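Local coordinates for protein WipB (Legionella pneumophila, PDB 5NNY) that acts as a translocated Ser/Thr phosphatase effector that targets the host lysosomal nutrient-sensing machinery, represented here by its phosphatase domain, at residues Ile71-Asn76 / Tyr106-Leu111; Lys64-Glu69 / Ala167-Ala172; Val99-Asp105 / His157-Ala163. All coordinates share one frame; numbering follows the deposited sequence. Where two conformers were deposited one is given.

Contact 1: residues Ile71-Asn76 / Tyr106-Leu111; sequences IKKQYN and YFILKL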
loop_
_atom_site.group_PDB
_atom_site.type_symbol
_atom_site.label_atom_id
_atom_site.label_comp_id
_atom_site.label_asym_id
_atom_site.label_seq_id
_atom_site.Cartn_x
_atom_site.Cartn_y
_atom_site.Cartn_z
ATOM N N ILE A 71 -18.763 13.809 -8.789
ATOM C CA ILE A 71 -17.748 13.753 -7.730
ATOM C C ILE A 71 -16.362 13.609 -8.344
ATOM O O ILE A 71 -15.405 14.292 -7.948
ATOM C CB ILE A 71 -18.044 12.582 -6.769
ATOM C CG1 ILE A 71 -19.250 12.899 -5.874
ATOM C CG2 ILE A 71 -16.773 12.200 -5.965
ATOM C CD1 ILE A 71 -19.932 11.630 -5.252
ATOM N N LYS A 72 -16.241 12.709 -9.318
ATOM C CA LYS A 72 -14.948 12.382 -9.905
ATOM C C LYS A 72 -14.333 13.588 -10.604
ATOM O O LYS A 72 -13.143 13.879 -10.435
ATOM C CB LYS A 72 -15.106 11.221 -10.884
ATOM C CG LYS A 72 -13.838 10.855 -11.658
ATOM C CD LYS A 72 -14.161 9.751 -12.664
ATOM C CE LYS A 72 -13.114 9.609 -13.749
ATOM N NZ LYS A 72 -13.537 8.652 -14.816
ATOM N N LYS A 73 -15.121 14.302 -11.408
ATOM C CA LYS A 73 -14.530 15.427 -12.121
ATOM C C LYS A 73 -14.080 16.513 -11.147
ATOM O O LYS A 73 -13.009 17.097 -11.321
ATOM C CB LYS A 73 -15.504 15.966 -13.177
ATOM C CG LYS A 73 -16.660 16.760 -12.640
ATOM C CD LYS A 73 -17.843 16.752 -13.597
ATOM C CE LYS A 73 -17.490 17.322 -14.955
ATOM N NZ LYS A 73 -18.722 17.705 -15.705
ATOM N N GLN A 74 -14.852 16.769 -10.085
ATOM C CA GLN A 74 -14.428 17.803 -9.151
ATOM C C GLN A 74 -13.241 17.330 -8.325
ATOM O O GLN A 74 -12.325 18.115 -8.036
ATOM C CB GLN A 74 -15.566 18.260 -8.225
ATOM C CG GLN A 74 -15.067 19.487 -7.429
ATOM C CD GLN A 74 -16.029 20.095 -6.427
ATOM O OE1 GLN A 74 -17.079 19.551 -6.110
ATOM N NE2 GLN A 74 -15.659 21.261 -5.925
ATOM N N TYR A 75 -13.235 16.051 -7.938
ATOM C CA TYR A 75 -12.079 15.519 -7.226
ATOM C C TYR A 75 -10.815 15.685 -8.055
ATOM O O TYR A 75 -9.778 16.127 -7.545
ATOM C CB TYR A 75 -12.293 14.042 -6.867
ATOM C CG TYR A 75 -11.145 13.508 -6.053
ATOM C CD1 TYR A 75 -11.041 13.806 -4.699
ATOM C CD2 TYR A 75 -10.130 12.765 -6.642
ATOM C CE1 TYR A 75 -9.982 13.346 -3.931
ATOM C CE2 TYR A 75 -9.049 12.315 -5.878
ATOM C CZ TYR A 75 -8.998 12.602 -4.525
ATOM O OH TYR A 75 -7.949 12.166 -3.758
ATOM N N ASN A 76 -10.881 15.329 -9.342
ATOM C CA ASN A 76 -9.697 15.438 -10.191
ATOM C C ASN A 76 -9.309 16.896 -10.433
ATOM O O ASN A 76 -8.124 17.192 -10.634
ATOM C CB ASN A 76 -9.927 14.712 -11.519
ATOM C CG ASN A 76 -9.949 13.198 -11.360
ATOM O OD1 ASN A 76 -9.526 12.664 -10.330
ATOM N ND2 ASN A 76 -10.429 12.503 -12.376
ATOM N N TYR A 106 -10.070 5.117 -5.433
ATOM C CA TYR A 106 -9.754 6.105 -6.460
ATOM C C TYR A 106 -9.078 7.335 -5.871
ATOM O O TYR A 106 -8.192 7.917 -6.500
ATOM C CB TYR A 106 -11.034 6.527 -7.187
ATOM C CG TYR A 106 -10.781 7.345 -8.428
ATOM C CD1 TYR A 106 -10.369 6.735 -9.599
ATOM C CD2 TYR A 106 -10.937 8.745 -8.418
ATOM C CE1 TYR A 106 -10.127 7.484 -10.743
ATOM C CE2 TYR A 106 -10.697 9.504 -9.566
ATOM C CZ TYR A 106 -10.300 8.861 -10.718
ATOM O OH TYR A 106 -10.064 9.578 -11.859
ATOM N N PHE A 107 -9.491 7.752 -4.665
ATOM C CA PHE A 107 -9.000 9.009 -4.101
ATOM C C PHE A 107 -7.503 8.948 -3.831
ATOM O O PHE A 107 -6.752 9.852 -4.215
ATOM C CB PHE A 107 -9.760 9.352 -2.820
ATOM C CG PHE A 107 -11.207 9.772 -3.040
ATOM C CD1 PHE A 107 -11.648 10.255 -4.275
ATOM C CD2 PHE A 107 -12.093 9.744 -1.980
ATOM C CE1 PHE A 107 -12.972 10.670 -4.446
ATOM C CE2 PHE A 107 -13.412 10.170 -2.130
ATOM C CZ PHE A 107 -13.856 10.639 -3.374
ATOM N N ILE A 108 -7.046 7.868 -3.193
ATOM C CA ILE A 108 -5.630 7.745 -2.867
ATOM C C ILE A 108 -4.832 7.399 -4.115
ATOM O O ILE A 108 -3.679 7.810 -4.255
ATOM C CB ILE A 108 -5.428 6.726 -1.723
ATOM C CG1 ILE A 108 -5.766 7.416 -0.395
ATOM C CG2 ILE A 108 -4.004 6.155 -1.698
ATOM C CD1 ILE A 108 -5.388 6.693 0.849
ATOM N N LEU A 109 -5.444 6.690 -5.068
ATOM C CA LEU A 109 -4.733 6.388 -6.311
ATOM C C LEU A 109 -4.377 7.663 -7.067
ATOM O O LEU A 109 -3.280 7.778 -7.632
ATOM C CB LEU A 109 -5.568 5.462 -7.196
ATOM C CG LEU A 109 -5.669 3.994 -6.772
ATOM C CD1 LEU A 109 -6.641 3.231 -7.687
ATOM C CD2 LEU A 109 -4.283 3.351 -6.789
ATOM N N LYS A 110 -5.298 8.631 -7.095
ATOM C CA LYS A 110 -5.027 9.897 -7.769
ATOM C C LYS A 110 -3.981 10.700 -7.020
ATOM O O LYS A 110 -3.190 11.422 -7.640
ATOM C CB LYS A 110 -6.305 10.725 -7.907
ATOM C CG LYS A 110 -7.300 10.166 -8.918
ATOM C CD LYS A 110 -6.641 9.857 -10.259
ATOM C CE LYS A 110 -6.825 10.992 -11.267
ATOM N NZ LYS A 110 -5.989 10.769 -12.504
ATOM N N LEU A 111 -3.982 10.610 -5.688
ATOM C CA LEU A 111 -2.965 11.299 -4.894
ATOM C C LEU A 111 -1.585 10.718 -5.158
ATOM O O LEU A 111 -0.618 11.464 -5.340
ATOM C CB LEU A 111 -3.299 11.230 -3.399
ATOM C CG LEU A 111 -4.297 12.299 -2.943
ATOM C CD1 LEU A 111 -4.737 12.039 -1.530
ATOM C CD2 LEU A 111 -3.688 13.715 -3.051
#
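Y75 faces F107 where the helical segments 71-76 and 106-111 run nearly alongside, their N-to-C directions 28° apart and their axes 11.3 Å apart at closest approach. With CG anti to the backbone N (chi1 -176°), the Y75 ring reaches right across the gap. F107 CD1 sits over the centre of one face of that ring, 3.4 Å above its plane. The two rings are neither stacked nor edge-to-face: their centroids are 4.3 Å apart and their planes inclined by 31°. The phenol runs on past F107, and Y75 OH donates to F107 O over 2.6 Å, coming from above the carbonyl plane. L111 N reaches the same oxygen from the other face as part of the helix, and the carbonyl is gripped from both sides. At the ring edge, K110 CB lies in plane, 3.8 Å from Y75 CE2, while I71 CG2 meets the edge of F107.

A second, more polar patch lies beside this one. N76 ND2 gives a nearly straight bond of 3.0 Å to Y106 OH, which lies in the plane of the N76 amide; E177 also bonds that hydroxyl. N76 OD1 lies 3.3 Å from CE of K110, whose bent chain passes CG over a Y106 face before its ammonium turns to Q113 and E177.

This largely buried seam joins helix 64-79, which overlaps a predicted coiled coil, to helix 105-117. Helix 32-42 flanks it through F38 and I41, helix 15-24 through A15 and F18, and helix 175-186 through E177 and I181.

Contact 2: residues Lys64-Glu69 / Ala167-Ala172; sequences KQERLE and AIAAGA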
loop_
_atom_site.group_PDB
_atom_site.type_symbol
_atom_site.label_atom_id
_atom_site.label_comp_id
_atom_site.label_asym_id
_atom_site.label_seq_id
_atom_site.Cartn_x
_atom_site.Cartn_y
_atom_site.Cartn_z
ATOM N N LYS A 64 -26.767 6.669 -10.106
ATOM C CA LYS A 64 -25.453 6.473 -9.494
ATOM C C LYS A 64 -24.331 6.909 -10.422
ATOM O O LYS A 64 -23.331 7.484 -9.967
ATOM C CB LYS A 64 -25.254 5.009 -9.093
ATOM C CG LYS A 64 -25.431 4.003 -10.219
ATOM C CD LYS A 64 -24.975 2.620 -9.763
ATOM C CE LYS A 64 -26.081 1.606 -9.761
ATOM N NZ LYS A 64 -25.492 0.232 -9.666
ATOM N N GLN A 65 -24.469 6.648 -11.724
ATOM C CA GLN A 65 -23.410 7.049 -12.641
ATOM C C GLN A 65 -23.239 8.561 -12.631
ATOM O O GLN A 65 -22.114 9.063 -12.521
ATOM C CB GLN A 65 -23.684 6.545 -14.058
ATOM C CG GLN A 65 -22.484 6.760 -14.974
ATOM C CD GLN A 65 -22.620 6.180 -16.364
ATOM O OE1 GLN A 65 -23.580 5.487 -16.676
ATOM N NE2 GLN A 65 -21.633 6.456 -17.207
ATOM N N GLU A 66 -24.350 9.299 -12.738
ATOM C CA GLU A 66 -24.287 10.759 -12.745
ATOM C C GLU A 66 -23.651 11.278 -11.464
ATOM O O GLU A 66 -22.760 12.129 -11.501
ATOM C CB GLU A 66 -25.690 11.361 -12.925
ATOM C CG GLU A 66 -25.720 12.882 -12.682
ATOM C CD GLU A 66 -27.124 13.478 -12.561
ATOM O OE1 GLU A 66 -27.249 14.701 -12.787
ATOM O OE2 GLU A 66 -28.091 12.750 -12.226
ATOM N N ARG A 67 -24.102 10.768 -10.316
ATOM C CA ARG A 67 -23.571 11.198 -9.028
ATOM C C ARG A 67 -22.061 11.015 -8.963
ATOM O O ARG A 67 -21.332 11.911 -8.521
ATOM C CB ARG A 67 -24.230 10.403 -7.899
ATOM C CG ARG A 67 -25.706 10.715 -7.624
ATOM C CD ARG A 67 -26.267 9.618 -6.727
ATOM N NE ARG A 67 -27.649 9.819 -6.280
ATOM C CZ ARG A 67 -27.983 10.076 -5.019
ATOM N NH1 ARG A 67 -29.261 10.211 -4.658
ATOM N NH2 ARG A 67 -27.033 10.202 -4.112
ATOM N N LEU A 68 -21.588 9.828 -9.349
ATOM C CA LEU A 68 -20.165 9.500 -9.270
ATOM C C LEU A 68 -19.334 10.323 -10.258
ATOM O O LEU A 68 -18.231 10.764 -9.928
ATOM C CB LEU A 68 -19.961 8.007 -9.528
ATOM C CG LEU A 68 -20.553 7.069 -8.480
ATOM C CD1 LEU A 68 -20.609 5.641 -8.985
ATOM C CD2 LEU A 68 -19.741 7.161 -7.217
ATOM N N GLU A 69 -19.855 10.540 -11.470
ATOM C CA GLU A 69 -19.152 11.367 -12.449
ATOM C C GLU A 69 -18.929 12.780 -11.923
ATOM O O GLU A 69 -17.847 13.351 -12.098
ATOM C CB GLU A 69 -19.931 11.425 -13.770
ATOM C CG GLU A 69 -20.143 10.084 -14.482
ATOM C CD GLU A 69 -19.006 9.684 -15.410
ATOM O OE1 GLU A 69 -17.908 10.277 -15.319
ATOM O OE2 GLU A 69 -19.221 8.772 -16.240
ATOM N N ALA A 167 -18.000 1.567 -8.609
ATOM C CA ALA A 167 -17.935 2.751 -9.458
ATOM C C ALA A 167 -17.523 2.371 -10.871
ATOM O O ALA A 167 -18.017 2.945 -11.850
ATOM C CB ALA A 167 -16.986 3.793 -8.865
ATOM N N ILE A 168 -16.631 1.391 -11.004
ATOM C CA ILE A 168 -16.270 0.932 -12.340
ATOM C C ILE A 168 -17.464 0.258 -13.004
ATOM O O ILE A 168 -17.750 0.490 -14.189
ATOM C CB ILE A 168 -15.053 -0.004 -12.282
ATOM C CG1 ILE A 168 -13.814 0.776 -11.833
ATOM C CG2 ILE A 168 -14.812 -0.622 -13.639
ATOM C CD1 ILE A 168 -12.639 -0.138 -11.470
ATOM N N ALA A 169 -18.187 -0.572 -12.247
ATOM C CA ALA A 169 -19.369 -1.241 -12.781
ATOM C C ALA A 169 -20.430 -0.239 -13.228
ATOM O O ALA A 169 -21.155 -0.483 -14.207
ATOM C CB ALA A 169 -19.955 -2.195 -11.739
ATOM N N ALA A 170 -20.536 0.897 -12.528
ATOM C CA ALA A 170 -21.517 1.914 -12.882
ATOM C C ALA A 170 -21.088 2.739 -14.081
ATOM O O ALA A 170 -21.855 3.608 -14.519
ATOM C CB ALA A 170 -21.785 2.837 -11.688
ATOM N N GLY A 171 -19.889 2.492 -14.615
ATOM C CA GLY A 171 -19.372 3.226 -15.743
ATOM C C GLY A 171 -18.780 4.582 -15.424
ATOM O O GLY A 171 -18.482 5.338 -16.352
ATOM N N ALA A 172 -18.596 4.910 -14.149
ATOM C CA ALA A 172 -18.075 6.222 -13.773
ATOM C C ALA A 172 -16.556 6.250 -13.691
ATOM O O ALA A 172 -15.951 7.332 -13.807
ATOM C CB ALA A 172 -18.667 6.646 -12.432
HETATM O O HOH W 1 -17.203 7.846 -17.610
#
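L68 lies against A167, A170 and A172, at a Schellman motif that ends helix 159-169: G171 has positive phi, its N bonds back to I168 O, and A172 N bonds to A167 O. The first turn of helix 64-79 packs against this helix end. L68 keeps CG anti to its carbonyl carbon (chi1 -66°); with chi2 extended, this sets CD1 against the methyls of A167 and A170, 4.1 Å from each CB.

K64 takes another course. Its CG is wedged between the backbone N and the carbonyl carbon (chi1 56°), and CD passes along A170 CB at 3.7 Å. Q65 is extended and runs beside the A170 carbonyl, with CG 3.2 Å from A170 O; its OE1 and that oxygen are both acceptors, so nothing bonds there. E69, bent at chi2, was modelled in two conformers, so the weak bond from Q65 NE2 to E69 OE2 and the water bridge from E69 OE2 to G171 O, both of which belong to one of them, are doubtful.

Beneath these polar ends, L68 CB and A172 CB are pressed to 3.5 Å, tighter than usual carbon contact.

Contact 3: residues Val99-Asp105 / His157-Ala163; sequences VDRGVID and HGNSFHA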
loop_
_atom_site.group_PDB
_atom_site.type_symbol
_atom_site.label_atom_id
_atom_site.label_comp_id
_atom_site.label_asym_id
_atom_site.label_seq_id
_atom_site.Cartn_x
_atom_site.Cartn_y
_atom_site.Cartn_z
ATOM N N VAL A 99 -7.669 -0.687 -0.284
ATOM C CA VAL A 99 -8.473 -1.862 0.085
ATOM C C VAL A 99 -8.734 -1.898 1.587
ATOM O O VAL A 99 -8.277 -2.816 2.285
ATOM C CB VAL A 99 -7.803 -3.179 -0.366
ATOM C CG1 VAL A 99 -8.808 -4.375 -0.291
ATOM C CG2 VAL A 99 -7.269 -3.046 -1.777
ATOM N N ASP A 100 -9.495 -0.936 2.098
ATOM C CA ASP A 100 -9.637 -0.828 3.547
ATOM C C ASP A 100 -10.911 -0.045 3.847
ATOM O O ASP A 100 -11.792 0.074 2.979
ATOM C CB ASP A 100 -8.371 -0.201 4.157
ATOM C CG ASP A 100 -8.095 -0.688 5.586
ATOM O OD1 ASP A 100 -9.024 -0.662 6.425
ATOM O OD2 ASP A 100 -6.938 -1.079 5.869
ATOM N N ARG A 101 -11.017 0.492 5.062
ATOM C CA ARG A 101 -12.271 1.066 5.553
ATOM C C ARG A 101 -12.629 2.409 4.918
ATOM O O ARG A 101 -13.800 2.816 4.998
ATOM C CB ARG A 101 -12.201 1.242 7.069
ATOM C CG ARG A 101 -12.364 -0.065 7.818
ATOM C CD ARG A 101 -11.766 -0.038 9.211
ATOM N NE ARG A 101 -12.632 -0.713 10.178
ATOM C CZ ARG A 101 -12.791 -2.032 10.280
ATOM N NH1 ARG A 101 -13.613 -2.526 11.200
ATOM N NH2 ARG A 101 -12.143 -2.859 9.466
ATOM N N GLY A 102 -11.672 3.089 4.293
ATOM C CA GLY A 102 -11.926 4.405 3.725
ATOM C C GLY A 102 -12.938 4.381 2.582
ATOM O O GLY A 102 -13.494 3.341 2.205
ATOM N N VAL A 103 -13.163 5.568 2.004
ATOM C CA VAL A 103 -14.348 5.781 1.163
ATOM C C VAL A 103 -14.208 5.087 -0.190
ATOM O O VAL A 103 -15.126 4.386 -0.638
ATOM C CB VAL A 103 -14.630 7.285 0.992
ATOM C CG1 VAL A 103 -15.739 7.478 -0.015
ATOM C CG2 VAL A 103 -15.020 7.896 2.307
ATOM N N ILE A 104 -13.120 5.358 -0.913
ATOM C CA ILE A 104 -12.949 4.778 -2.246
ATOM C C ILE A 104 -11.487 4.869 -2.643
ATOM O O ILE A 104 -10.844 5.910 -2.469
ATOM C CB ILE A 104 -13.868 5.460 -3.296
ATOM C CG1 ILE A 104 -13.878 4.661 -4.611
ATOM C CG2 ILE A 104 -13.512 6.936 -3.501
ATOM C CD1 ILE A 104 -15.012 5.087 -5.563
ATOM N N ASP A 105 -10.967 3.768 -3.198
ATOM C CA ASP A 105 -9.539 3.702 -3.511
ATOM C C ASP A 105 -9.130 4.683 -4.592
ATOM O O ASP A 105 -7.951 5.042 -4.663
ATOM C CB ASP A 105 -9.135 2.294 -3.939
ATOM C CG ASP A 105 -8.939 1.368 -2.757
ATOM O OD1 ASP A 105 -8.746 1.893 -1.633
ATOM O OD2 ASP A 105 -9.022 0.119 -2.956
ATOM N N HIS A 157 -11.771 -6.580 5.341
ATOM C CA HIS A 157 -12.788 -5.675 4.851
ATOM C C HIS A 157 -12.108 -4.624 3.991
ATOM O O HIS A 157 -11.078 -4.062 4.375
ATOM C CB HIS A 157 -13.581 -5.064 6.002
ATOM C CG HIS A 157 -14.605 -6.000 6.565
ATOM N ND1 HIS A 157 -15.146 -5.857 7.825
ATOM C CD2 HIS A 157 -15.181 -7.107 6.031
ATOM C CE1 HIS A 157 -16.011 -6.834 8.043
ATOM N NE2 HIS A 157 -16.053 -7.603 6.969
ATOM N N GLY A 158 -12.640 -4.433 2.801
ATOM C CA GLY A 158 -12.048 -3.557 1.818
ATOM C C GLY A 158 -13.098 -2.660 1.221
ATOM O O GLY A 158 -13.286 -2.655 0.002
ATOM N N ASN A 159 -13.807 -1.924 2.088
ATOM C CA ASN A 159 -14.856 -1.016 1.619
ATOM C C ASN A 159 -14.363 -0.153 0.473
ATOM O O ASN A 159 -15.063 0.033 -0.531
ATOM C CB ASN A 159 -15.336 -0.109 2.763
ATOM C CG ASN A 159 -16.423 0.865 2.315
ATOM O OD1 ASN A 159 -17.519 0.446 1.984
ATOM N ND2 ASN A 159 -16.123 2.163 2.307
ATOM N N SER A 160 -13.161 0.393 0.609
ATOM C CA SER A 160 -12.687 1.358 -0.378
ATOM C C SER A 160 -12.451 0.702 -1.728
ATOM O O SER A 160 -12.529 1.380 -2.763
ATOM C CB SER A 160 -11.405 2.023 0.119
ATOM O OG SER A 160 -10.415 1.030 0.311
ATOM N N PHE A 161 -12.174 -0.609 -1.743
ATOM C CA PHE A 161 -11.980 -1.307 -3.005
ATOM C C PHE A 161 -13.315 -1.747 -3.581
ATOM O O PHE A 161 -13.536 -1.639 -4.790
ATOM C CB PHE A 161 -11.028 -2.491 -2.798
ATOM C CG PHE A 161 -10.743 -3.299 -4.045
ATOM C CD1 PHE A 161 -10.064 -2.749 -5.120
ATOM C CD2 PHE A 161 -11.128 -4.644 -4.114
ATOM C CE1 PHE A 161 -9.804 -3.509 -6.256
ATOM C CE2 PHE A 161 -10.851 -5.409 -5.221
ATOM C CZ PHE A 161 -10.193 -4.847 -6.297
ATOM N N HIS A 162 -14.211 -2.248 -2.723
ATOM C CA HIS A 162 -15.589 -2.515 -3.125
ATOM C C HIS A 162 -16.217 -1.284 -3.772
ATOM O O HIS A 162 -16.849 -1.385 -4.834
ATOM C CB HIS A 162 -16.415 -2.952 -1.911
ATOM C CG HIS A 162 -17.817 -3.363 -2.249
ATOM N ND1 HIS A 162 -18.108 -4.266 -3.248
ATOM C CD2 HIS A 162 -19.007 -3.001 -1.712
ATOM C CE1 HIS A 162 -19.416 -4.434 -3.324
ATOM N NE2 HIS A 162 -19.986 -3.676 -2.405
ATOM N N ALA A 163 -16.043 -0.109 -3.154
ATOM C CA ALA A 163 -16.568 1.119 -3.755
ATOM C C ALA A 163 -15.947 1.366 -5.123
ATOM O O ALA A 163 -16.629 1.807 -6.057
ATOM C CB ALA A 163 -16.319 2.310 -2.829
HETATM O O HOH W 2 -17.668 4.294 0.007
#
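S160 and D100 exchange two hydrogen bonds that bind the loop 99-105 to the start of helix 159-169. S160 N donates to D100 O over 2.8 Å, close to the line of the carbonyl bond, and D100 N donates back to S160 OG, also at 2.8 Å. Further along, D105 N bonds S160 O at 2.9 Å from above that carbonyl's plane.

Among the side-chain bonds, S160 OG makes two. Placed between its backbone N and carbonyl carbon (chi1 60°), it accepts from D100 N and donates to D105 OD1 at 2.7 Å, approaching from above the carboxylate plane. Both D105 oxygens also take up V99 N on their syn sides, which helps to fix the rotation of the carboxylate. N159 ND2 donates to G102 O at 2.9 Å; ND2 stands above the G102 carbonyl plane, and G102 O lies 17° out of the N159 amide plane. A water donates to V103 O.

Residues V99 to G102 spell VDRG, which resembles the end of the GDxVDRG signature of the phosphoprotein phosphatases, in keeping with the calcineurin-like fold. D100 OD2 is bonded by H12 and V99 O by H129, consistent with a place beside the catalytic centre. On the helix side G158 is the N-cap residue, its O accepting from F161 N and H162 N.

The apolar contacts lie at the two ends of the loop. V99 runs side by side with F161, CG1 being 3.8 Å from F161 CB, whereas the ring edge of F161 faces D105 OD2. I104 CG1 packs on A163 CB, also at 3.8 Å.

In the fold
Contacts 1 and 2 share helix 64-79, with centres 13 Å apart, and are tied directly: K72 NZ probably bonds A172 O at 2.9 Å. Contacts 2 and 3 use opposite ends of helix 159-169, their centres 16 Å apart, and meet where A167 CB packs 4.1 Å from I104 CD1. Contacts 1 and 3 follow each other in sequence at D105 and Y106, with centres 14 Å apart, so the loop held in contact 3 leads straight into the helix packed in contact 1. Contact 3, carrying the VDRG residues beside H12 and H129, is probably close to the phosphatase site; contact 2 lies further out, its centre about 25 Å from the centre of the chain, against about 13 Å for contact 3.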